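Local atomic coordinates of taurine:2-oxoglutarate aminotransferase (Bifidobacterium kashiwanohense PV20-2, PDB entry 6JIX), a protein that probably transfers the amino group of taurine to 2-oxoglutarate, using pyridoxal 5'-phosphate as cofactor in the manner of class-III aminotransferases. Residues Gly237-Ala240 / Leu241-Tyr245; Gly183-Arg186 / Gly187-Ala191; Ser146-Gly149 / Ala150-Ser154; Lys263-Ala266 / Trp267-Phe270. All coordinates share one frame; numbering follows the deposited sequence.

Interaction 1: residues Gly237-Ala240 / Leu241-Tyr245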
loop_
_atom_site.group_PDB
_atom_site.type_symbol
_atom_site.label_atom_id
_atom_site.label_comp_id
_atom_site.label_asym_id
_atom_site.label_seq_id
_atom_site.Cartn_x
_atom_site.Cartn_y
_atom_site.Cartn_z
ATOM N N GLY A 237 -15.456 -6.913 -26.943
ATOM C CA GLY A 237 -14.768 -6.272 -28.048
ATOM C C GLY A 237 -13.429 -5.695 -27.639
ATOM O O GLY A 237 -12.461 -5.737 -28.410
ATOM N N VAL A 238 -13.355 -5.137 -26.430
ATOM C CA VAL A 238 -12.071 -4.703 -25.899
ATOM C C VAL A 238 -11.097 -5.873 -25.851
ATOM O O VAL A 238 -9.948 -5.763 -26.295
ATOM C CB VAL A 238 -12.250 -4.054 -24.521
ATOM C CG1 VAL A 238 -10.864 -3.672 -23.943
ATOM C CG2 VAL A 238 -13.163 -2.847 -24.634
ATOM N N ARG A 239 -11.542 -7.014 -25.318
ATOM C CA ARG A 239 -10.699 -8.213 -25.302
ATOM C C ARG A 239 -10.256 -8.589 -26.712
ATOM O O ARG A 239 -9.132 -9.065 -26.920
ATOM C CB ARG A 239 -11.445 -9.377 -24.645
ATOM C CG ARG A 239 -10.695 -10.691 -24.672
ATOM C CD ARG A 239 -9.528 -10.670 -23.712
ATOM N NE ARG A 239 -8.265 -10.309 -24.361
ATOM C CZ ARG A 239 -7.082 -10.393 -23.761
ATOM N NH1 ARG A 239 -7.010 -10.823 -22.503
ATOM N NH2 ARG A 239 -5.972 -10.053 -24.412
ATOM N N ALA A 240 -11.133 -8.391 -27.694
ATOM C CA ALA A 240 -10.781 -8.704 -29.074
ATOM C C ALA A 240 -9.691 -7.769 -29.590
ATOM O O ALA A 240 -8.729 -8.216 -30.230
ATOM C CB ALA A 240 -12.029 -8.631 -29.956
ATOM N N LEU A 241 -9.827 -6.462 -29.329
ATOM C CA LEU A 241 -8.791 -5.526 -29.770
ATOM C C LEU A 241 -7.447 -5.862 -29.138
ATOM O O LEU A 241 -6.412 -5.815 -29.812
ATOM C CB LEU A 241 -9.180 -4.080 -29.460
ATOM C CG LEU A 241 -10.467 -3.514 -30.038
ATOM C CD1 LEU A 241 -10.743 -2.159 -29.402
ATOM C CD2 LEU A 241 -10.386 -3.426 -31.572
ATOM N N CYS A 242 -7.437 -6.186 -27.839
ATOM C CA CYS A 242 -6.185 -6.575 -27.199
ATOM C C CYS A 242 -5.579 -7.777 -27.905
ATOM O O CYS A 242 -4.382 -7.796 -28.211
ATOM C CB CYS A 242 -6.409 -6.892 -25.721
ATOM S SG CYS A 242 -6.948 -5.495 -24.721
ATOM N N ASP A 243 -6.407 -8.786 -28.182
ATOM C CA ASP A 243 -5.939 -9.976 -28.879
ATOM C C ASP A 243 -5.375 -9.613 -30.248
ATOM O O ASP A 243 -4.297 -10.079 -30.637
ATOM C CB ASP A 243 -7.089 -10.971 -29.020
ATOM C CG ASP A 243 -7.487 -11.620 -27.701
ATOM O OD1 ASP A 243 -6.765 -11.496 -26.684
ATOM O OD2 ASP A 243 -8.544 -12.280 -27.690
ATOM N N LYS A 244 -6.105 -8.785 -30.998
ATOM C CA LYS A 244 -5.653 -8.366 -32.321
ATOM C C LYS A 244 -4.275 -7.717 -32.261
ATOM O O LYS A 244 -3.425 -7.972 -33.119
ATOM C CB LYS A 244 -6.671 -7.402 -32.929
ATOM C CG LYS A 244 -6.416 -7.033 -34.367
ATOM C CD LYS A 244 -7.544 -6.151 -34.904
ATOM C CE LYS A 244 -7.134 -5.420 -36.175
ATOM N NZ LYS A 244 -8.295 -5.227 -37.098
ATOM N N TYR A 245 -4.029 -6.890 -31.245
ATOM C CA TYR A 245 -2.869 -6.008 -31.211
ATOM C C TYR A 245 -1.745 -6.481 -30.297
ATOM O O TYR A 245 -0.679 -5.861 -30.290
ATOM C CB TYR A 245 -3.324 -4.605 -30.802
ATOM C CG TYR A 245 -4.139 -3.952 -31.896
ATOM C CD1 TYR A 245 -3.630 -3.827 -33.181
ATOM C CD2 TYR A 245 -5.416 -3.477 -31.656
ATOM C CE1 TYR A 245 -4.358 -3.235 -34.183
ATOM C CE2 TYR A 245 -6.156 -2.878 -32.661
ATOM C CZ TYR A 245 -5.623 -2.768 -33.929
ATOM O OH TYR A 245 -6.351 -2.186 -34.954
#
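Leu241 N donates to Gly237 O at 2.9 Å, and the same four-residue step repeats from Cys242 to Val238, from Asp243 to Arg239 and from Lys244 to Ala240, so the stretch is regular alpha-helix. On one flank Arg239 and Asp243 form a salt bridge one turn apart. The bond runs from Arg239 NH2 to Asp243 OD1 at 2.8 Å. Arg239 NE is also near, 3.0 Å from Asp243 OD1. The two side chains cross at about a right angle, yet the guanidinium and carboxylate planes are only 25° apart. Arg239 CG is anti to the backbone N (chi1 176°), and the chain then bends at chi2 and chi3. This brings the guanidinium forward beside the next turn, where Arg239 NH2 lies 3.4 Å from Cys242 CB. Arg239 NH1 has a second acidic partner, Asp275, so the guanidinium is shared between two carboxylates. That should favour its charged form. The inner face is apolar. Val238 CG1 meets Cys242 SG in an apolar contact at 4.4 Å. These two side chains rest on Ile216 and Met249 of the central sheet. Val238 and Leu241 both pack on Leu201 of helix 190-208. Apolar inner side chains and an outer i to i+4 ion pair fit the crossover helix of the beta-alpha-beta unit formed by strand 213-219, helix 234-245 and strand 248-252.

Interaction 2: residues Gly183-Arg186 / Gly187-Ala191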
loop_
_atom_site.group_PDB
_atom_site.type_symbol
_atom_site.label_atom_id
_atom_site.label_comp_id
_atom_site.label_asym_id
_atom_site.label_seq_id
_atom_site.Cartn_x
_atom_site.Cartn_y
_atom_site.Cartn_z
ATOM N N GLY A 183 -27.101 9.759 -23.444
ATOM C CA GLY A 183 -28.323 9.896 -24.207
ATOM C C GLY A 183 -28.954 8.621 -24.730
ATOM O O GLY A 183 -29.918 8.709 -25.499
ATOM N N TYR A 184 -28.446 7.446 -24.364
ATOM C CA TYR A 184 -28.983 6.180 -24.860
ATOM C C TYR A 184 -29.747 5.448 -23.754
ATOM O O TYR A 184 -29.923 5.958 -22.642
ATOM C CB TYR A 184 -27.866 5.307 -25.432
ATOM C CG TYR A 184 -26.939 6.029 -26.384
ATOM C CD1 TYR A 184 -27.273 6.214 -27.723
ATOM C CD2 TYR A 184 -25.730 6.522 -25.942
ATOM C CE1 TYR A 184 -26.416 6.878 -28.593
ATOM C CE2 TYR A 184 -24.875 7.176 -26.790
ATOM C CZ TYR A 184 -25.218 7.351 -28.113
ATOM O OH TYR A 184 -24.340 8.009 -28.935
ATOM N N THR A 185 -30.194 4.232 -24.075
ATOM C CA THR A 185 -31.105 3.462 -23.223
ATOM C C THR A 185 -30.671 2.001 -23.180
ATOM O O THR A 185 -30.726 1.313 -24.205
ATOM C CB THR A 185 -32.545 3.586 -23.730
ATOM O OG1 THR A 185 -32.870 4.976 -23.876
ATOM C CG2 THR A 185 -33.511 2.942 -22.751
ATOM N N ARG A 186 -30.285 1.523 -21.986
ATOM C CA ARG A 186 -29.673 0.199 -21.837
ATOM C C ARG A 186 -30.504 -0.918 -22.461
ATOM O O ARG A 186 -29.963 -1.960 -22.846
ATOM C CB ARG A 186 -29.404 -0.101 -20.352
ATOM C CG ARG A 186 -28.131 -0.929 -20.078
ATOM C CD ARG A 186 -27.609 -0.762 -18.635
ATOM N NE ARG A 186 -27.529 0.648 -18.230
ATOM C CZ ARG A 186 -26.404 1.370 -18.221
ATOM N NH1 ARG A 186 -25.260 0.807 -18.590
ATOM N NH2 ARG A 186 -26.412 2.659 -17.857
ATOM N N GLY A 187 -31.805 -0.758 -22.561
ATOM C CA GLY A 187 -32.483 -1.862 -23.201
ATOM C C GLY A 187 -32.193 -1.939 -24.694
ATOM O O GLY A 187 -31.551 -2.876 -25.172
ATOM N N VAL A 188 -32.607 -0.914 -25.430
ATOM C CA VAL A 188 -32.660 -0.933 -26.888
ATOM C C VAL A 188 -31.394 -0.468 -27.619
ATOM O O VAL A 188 -31.388 -0.424 -28.854
ATOM C CB VAL A 188 -33.891 -0.113 -27.328
ATOM C CG1 VAL A 188 -35.167 -0.904 -27.040
ATOM C CG2 VAL A 188 -33.948 1.230 -26.567
ATOM N N ASP A 189 -30.367 0.040 -26.913
ATOM C CA ASP A 189 -29.324 0.776 -27.643
ATOM C C ASP A 189 -27.917 0.176 -27.620
ATOM O O ASP A 189 -27.020 0.720 -28.279
ATOM C CB ASP A 189 -29.252 2.215 -27.114
ATOM C CG ASP A 189 -30.241 3.107 -27.796
ATOM O OD1 ASP A 189 -30.576 2.809 -28.971
ATOM O OD2 ASP A 189 -30.715 4.069 -27.150
ATOM N N ASP A 190 -27.726 -0.991 -27.015
ATOM C CA ASP A 190 -26.378 -1.457 -26.729
ATOM C C ASP A 190 -25.559 -1.701 -27.987
ATOM O O ASP A 190 -24.373 -1.363 -28.019
ATOM C CB ASP A 190 -26.422 -2.732 -25.884
ATOM C CG ASP A 190 -27.087 -2.515 -24.558
ATOM O OD1 ASP A 190 -27.779 -1.477 -24.408
ATOM O OD2 ASP A 190 -26.919 -3.374 -23.673
ATOM N N ALA A 191 -26.156 -2.263 -29.040
ATOM C CA ALA A 191 -25.347 -2.656 -30.187
ATOM C C ALA A 191 -24.733 -1.454 -30.898
ATOM O O ALA A 191 -23.603 -1.551 -31.404
ATOM C CB ALA A 191 -26.202 -3.463 -31.154
#
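Asp189 and Thr185 hold each other by two weak hydrogen bonds across a surface turn. Asp189 N donates to Thr185 O at 3.0 Å. In return Thr185 N donates to Asp189 OD2 at 3.1 Å. Both are bent, with N-H...O angles near 130°. The same OD2 lies 3.5 Å from Tyr184 CB, at the edge of the Tyr184 ring and near its plane. Ring and carboxylate planes are almost perpendicular, at 84°. Without the carboxylate of Asp189, as with an alanine here, Thr185 N would probably lack this acceptor, and of the two bonds between these residues the weak backbone one to Thr185 O would be left to hold the start of the turn. On the outer side Thr185 CB meets Val188 CG2 at 3.9 Å. Arg186 follows the turn mainly through its backbone. Its guanidinium leads away to a salt bridge with Glu363. Asp190, on helix 190-208, turns its carboxylate back toward the same turn, and its OD2 accepts from Glu232 N. The turn thus joins helix 179-182, closed by a Schellman motif at Gly183, to helix 190-208. Its own bonds are few and bent, which implies that its shape probably also depends on the outward ties of Arg186 and Asp190.

Interaction 3: residues Ser146-Gly149 / Ala150-Ser154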
loop_
_atom_site.group_PDB
_atom_site.type_symbol
_atom_site.label_atom_id
_atom_site.label_comp_id
_atom_site.label_asym_id
_atom_site.label_seq_id
_atom_site.Cartn_x
_atom_site.Cartn_y
_atom_site.Cartn_z
ATOM N N SER A 146 -4.634 6.200 -5.805
ATOM C CA SER A 146 -4.194 7.575 -5.608
ATOM C C SER A 146 -2.685 7.759 -5.686
ATOM O O SER A 146 -2.218 8.905 -5.788
ATOM C CB SER A 146 -4.695 8.103 -4.256
ATOM O OG SER A 146 -4.570 7.103 -3.270
ATOM N N THR A 147 -1.908 6.683 -5.654
ATOM C CA THR A 147 -0.474 6.846 -5.816
ATOM C C THR A 147 -0.163 7.250 -7.260
ATOM O O THR A 147 -0.981 7.067 -8.165
ATOM C CB THR A 147 0.254 5.561 -5.393
ATOM O OG1 THR A 147 -0.417 4.416 -5.925
ATOM C CG2 THR A 147 0.246 5.433 -3.884
ATOM N N ILE A 148 1.032 7.816 -7.474
ATOM C CA ILE A 148 1.312 8.505 -8.741
ATOM C C ILE A 148 1.017 7.602 -9.940
ATOM O O ILE A 148 0.483 8.053 -10.962
ATOM C CB ILE A 148 2.763 9.033 -8.761
ATOM C CG1 ILE A 148 2.982 10.002 -7.582
ATOM C CG2 ILE A 148 3.095 9.699 -10.117
ATOM C CD1 ILE A 148 4.189 10.876 -7.695
ATOM N N GLY A 149 1.377 6.322 -9.851
ATOM C CA GLY A 149 1.125 5.428 -10.970
ATOM C C GLY A 149 -0.354 5.141 -11.177
ATOM O O GLY A 149 -0.887 5.300 -12.282
ATOM N N ALA A 150 -1.040 4.704 -10.115
ATOM C CA ALA A 150 -2.451 4.376 -10.264
ATOM C C ALA A 150 -3.296 5.619 -10.541
ATOM O O ALA A 150 -4.324 5.529 -11.225
ATOM C CB ALA A 150 -2.954 3.658 -9.011
ATOM N N SER A 151 -2.869 6.788 -10.042
ATOM C CA SER A 151 -3.653 8.004 -10.219
ATOM C C SER A 151 -3.505 8.557 -11.628
ATOM O O SER A 151 -4.475 9.077 -12.191
ATOM C CB SER A 151 -3.250 9.057 -9.183
ATOM O OG SER A 151 -4.203 10.107 -9.141
ATOM N N ASN A 152 -2.309 8.451 -12.222
ATOM C CA ASN A 152 -2.174 8.803 -13.630
ATOM C C ASN A 152 -3.034 7.888 -14.494
ATOM O O ASN A 152 -3.609 8.328 -15.499
ATOM C CB ASN A 152 -0.709 8.745 -14.064
ATOM C CG ASN A 152 -0.004 10.073 -13.901
ATOM O OD1 ASN A 152 -0.088 10.963 -14.760
ATOM N ND2 ASN A 152 0.695 10.217 -12.794
ATOM N N ALA A 153 -3.155 6.615 -14.108
ATOM C CA ALA A 153 -4.023 5.712 -14.852
ATOM C C ALA A 153 -5.501 5.990 -14.596
ATOM O O ALA A 153 -6.338 5.665 -15.448
ATOM C CB ALA A 153 -3.695 4.259 -14.506
ATOM N N SER A 154 -5.837 6.606 -13.463
ATOM C CA SER A 154 -7.231 6.876 -13.126
ATOM C C SER A 154 -7.795 8.018 -13.962
ATOM O O SER A 154 -7.092 8.985 -14.284
ATOM C CB SER A 154 -7.358 7.201 -11.645
ATOM O OG SER A 154 -6.996 6.062 -10.902
#
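Asn152 grips Ile148 O twice, with its side-chain amide and with its backbone N-H. Asn152 ND2 donates to Ile148 O at 2.8 Å in a nearly straight bond (169°). Asn152 N reaches Ile148 O at 3.1 Å. The two donors come from opposite faces of the carbonyl plane. Ile148 O lies almost in the amide plane of Asn152. Ile148 and Asn152 run side by side, pointing the same way, and Ile148 CG2 is 3.6 Å from Asn152 ND2. With chi1 at -59°, Ile148 CG2 is swung opposite its backbone N, beside the Asn152 amide. With an alanine at Asn152 the amide is gone, and Ala168 N would probably be left without its OD1 acceptor while Ile148 O kept only the backbone donor of the two described. One step back along the chain, Ser151 N donates to Thr147 O at 2.7 Å, almost in line with the carbonyl. Ser151 CB sits 3.6 Å from Ser146 O. These bonds belong to helix 148-153, a short buried helix that comes shortly after Tyr143, His144 and Gly145 of the cofactor pocket. Such pyridoxal phosphate sites, close to a subunit boundary, are a feature of fold-type I aminotransferases. At its end Ser154 OG donates back to Ala150 O at 2.7 Å. Thr147 precedes the helix, and its OG1 bonds to Glu121 instead of capping the turn. Ser151 OG bonds to Thr162. Across the dimer interface, Ser146 OG bonds to Gly311 O of the second subunit, and Ile148 N bonds to Glu121 of that subunit.

Interaction 4: residues Lys263-Ala266 / Trp267-Phe270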
loop_
_atom_site.group_PDB
_atom_site.type_symbol
_atom_site.label_atom_id
_atom_site.label_comp_id
_atom_site.label_asym_id
_atom_site.label_seq_id
_atom_site.Cartn_x
_atom_site.Cartn_y
_atom_site.Cartn_z
ATOM N N LYS A 263 -20.969 -13.112 -9.218
ATOM C CA LYS A 263 -19.921 -14.030 -9.625
ATOM C C LYS A 263 -18.692 -13.741 -8.772
ATOM O O LYS A 263 -18.580 -12.674 -8.156
ATOM C CB LYS A 263 -19.606 -13.869 -11.129
ATOM C CG LYS A 263 -20.620 -14.534 -12.078
ATOM C CD LYS A 263 -20.011 -15.773 -12.749
ATOM C CE LYS A 263 -20.979 -16.440 -13.696
ATOM N NZ LYS A 263 -21.952 -15.439 -14.168
ATOM N N MET A 264 -17.771 -14.701 -8.692
ATOM C CA MET A 264 -16.603 -14.464 -7.844
ATOM C C MET A 264 -15.819 -13.236 -8.316
ATOM O O MET A 264 -15.425 -12.390 -7.507
ATOM C CB MET A 264 -15.709 -15.700 -7.782
ATOM C CG MET A 264 -14.615 -15.592 -6.714
ATOM S SD MET A 264 -15.156 -15.858 -4.982
ATOM C CE MET A 264 -16.675 -16.783 -5.234
ATOM N N PHE A 265 -15.597 -13.109 -9.620
ATOM C CA PHE A 265 -15.009 -11.902 -10.177
ATOM C C PHE A 265 -15.961 -11.333 -11.215
ATOM O O PHE A 265 -16.587 -12.080 -11.970
ATOM C CB PHE A 265 -13.637 -12.184 -10.790
ATOM C CG PHE A 265 -12.647 -12.727 -9.803
ATOM C CD1 PHE A 265 -12.266 -11.971 -8.697
ATOM C CD2 PHE A 265 -12.114 -14.004 -9.957
ATOM C CE1 PHE A 265 -11.350 -12.477 -7.761
ATOM C CE2 PHE A 265 -11.204 -14.516 -9.024
ATOM C CZ PHE A 265 -10.828 -13.750 -7.927
ATOM N N ALA A 266 -16.095 -10.007 -11.230
ATOM C CA ALA A 266 -17.051 -9.397 -12.147
ATOM C C ALA A 266 -16.701 -9.696 -13.598
ATOM O O ALA A 266 -17.602 -9.906 -14.418
ATOM C CB ALA A 266 -17.144 -7.886 -11.912
ATOM N N TRP A 267 -15.412 -9.775 -13.937
ATOM C CA TRP A 267 -15.123 -10.086 -15.330
ATOM C C TRP A 267 -15.704 -11.444 -15.724
ATOM O O TRP A 267 -15.907 -11.702 -16.914
ATOM C CB TRP A 267 -13.615 -10.005 -15.614
ATOM C CG TRP A 267 -12.748 -10.943 -14.839
ATOM C CD1 TRP A 267 -11.993 -10.643 -13.740
ATOM C CD2 TRP A 267 -12.508 -12.334 -15.121
ATOM N NE1 TRP A 267 -11.319 -11.761 -13.306
ATOM C CE2 TRP A 267 -11.611 -12.811 -14.138
ATOM C CE3 TRP A 267 -12.973 -13.226 -16.098
ATOM C CZ2 TRP A 267 -11.174 -14.140 -14.105
ATOM C CZ3 TRP A 267 -12.538 -14.544 -16.063
ATOM C CH2 TRP A 267 -11.648 -14.987 -15.071
ATOM N N GLN A 268 -16.062 -12.283 -14.749
ATOM C CA GLN A 268 -16.695 -13.558 -15.064
ATOM C C GLN A 268 -18.132 -13.395 -15.560
ATOM O O GLN A 268 -18.743 -14.395 -15.949
ATOM C CB GLN A 268 -16.672 -14.480 -13.843
ATOM C CG GLN A 268 -15.354 -15.222 -13.667
ATOM C CD GLN A 268 -15.114 -15.651 -12.221
ATOM O OE1 GLN A 268 -15.862 -15.264 -11.319
ATOM N NE2 GLN A 268 -14.070 -16.450 -11.997
ATOM N N ASN A 269 -18.692 -12.177 -15.549
ATOM C CA ASN A 269 -20.002 -11.968 -16.149
ATOM C C ASN A 269 -19.911 -11.753 -17.643
ATOM O O ASN A 269 -20.946 -11.550 -18.286
ATOM C CB ASN A 269 -20.683 -10.728 -15.564
ATOM C CG ASN A 269 -21.031 -10.880 -14.118
ATOM O OD1 ASN A 269 -22.042 -11.488 -13.775
ATOM N ND2 ASN A 269 -20.201 -10.316 -13.248
ATOM N N PHE A 270 -18.714 -11.860 -18.206
ATOM C CA PHE A 270 -18.450 -11.515 -19.588
ATOM C C PHE A 270 -17.629 -12.643 -20.189
ATOM O O PHE A 270 -16.987 -13.423 -19.478
ATOM C CB PHE A 270 -17.674 -10.197 -19.762
ATOM C CG PHE A 270 -18.276 -8.995 -19.070
ATOM C CD1 PHE A 270 -19.397 -8.358 -19.580
ATOM C CD2 PHE A 270 -17.663 -8.450 -17.946
ATOM C CE1 PHE A 270 -19.927 -7.223 -18.953
ATOM C CE2 PHE A 270 -18.188 -7.314 -17.315
ATOM C CZ PHE A 270 -19.316 -6.702 -17.823
#
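Ala266 O is gripped by two donors of Asn269. The backbone Asn269 N donates at 2.8 Å to Ala266 O from above the carbonyl plane. Asn269 ND2 donates at 2.9 Å to the same oxygen, in that plane and on a lone pair. The backbone bond closes a 3-10 turn in the loop between strands 248-252 and 276-279 of the central sheet, within a fold-type I aminotransferase. Asn269 ND2 also donates to Thr261 OG1, which helps fix the rotation of the amide. A second pair of bonds closes the preceding turn. Gln268 N donates to Phe265 O, and Phe265 N returns a nearly straight bond to Gln268 OE1 at 2.8 Å (167°). The Gln268 side chain leaves beside its own backbone N (chi1 -82°) and stays extended beyond CG, which carries OE1 back to Phe265 N. The other end of this amide, NE2, lies at the edge of the Phe265 ring, 3.7 Å from Phe265 CD2, and is held by Val101 O. On the buried side Phe265 and Trp267 point the same way. Their rings are nearly parallel but slid apart, with little overlap. The closer contact is a CH-pi one: Phe265 CB stands over the five-membered ring of Trp267, 3.8 Å from its centroid. Both rings also meet Phe277. Glu253 accepts from the backbone N of Ala266 and of Trp267. On the exposed side the Lys263 chain crosses Gln268, with Lys263 CD 3.7 Å from Gln268 CB.

The four contacts follow one another along the chain in the order 3, 2, 1, 4, and none touches another. Interaction 3 is nearest the cofactor: the side chain of Ser146 is about 6 Å from the bound pyridoxal phosphate and about 7 Å from a bound glutamate. Interaction 4 is a step further out, with the side chain of Ala266 about 10 Å from the bound cofactor. Interactions 1 and 2 lie away from the annotated sites. Helix 190-208 connects them, since it runs on from interaction 2 and later packs on interaction 1. Interactions 1 and 4 come within about 8 Å at their nearest atoms, and Phe270 touches Met235 and Glu236 of helix 234-245.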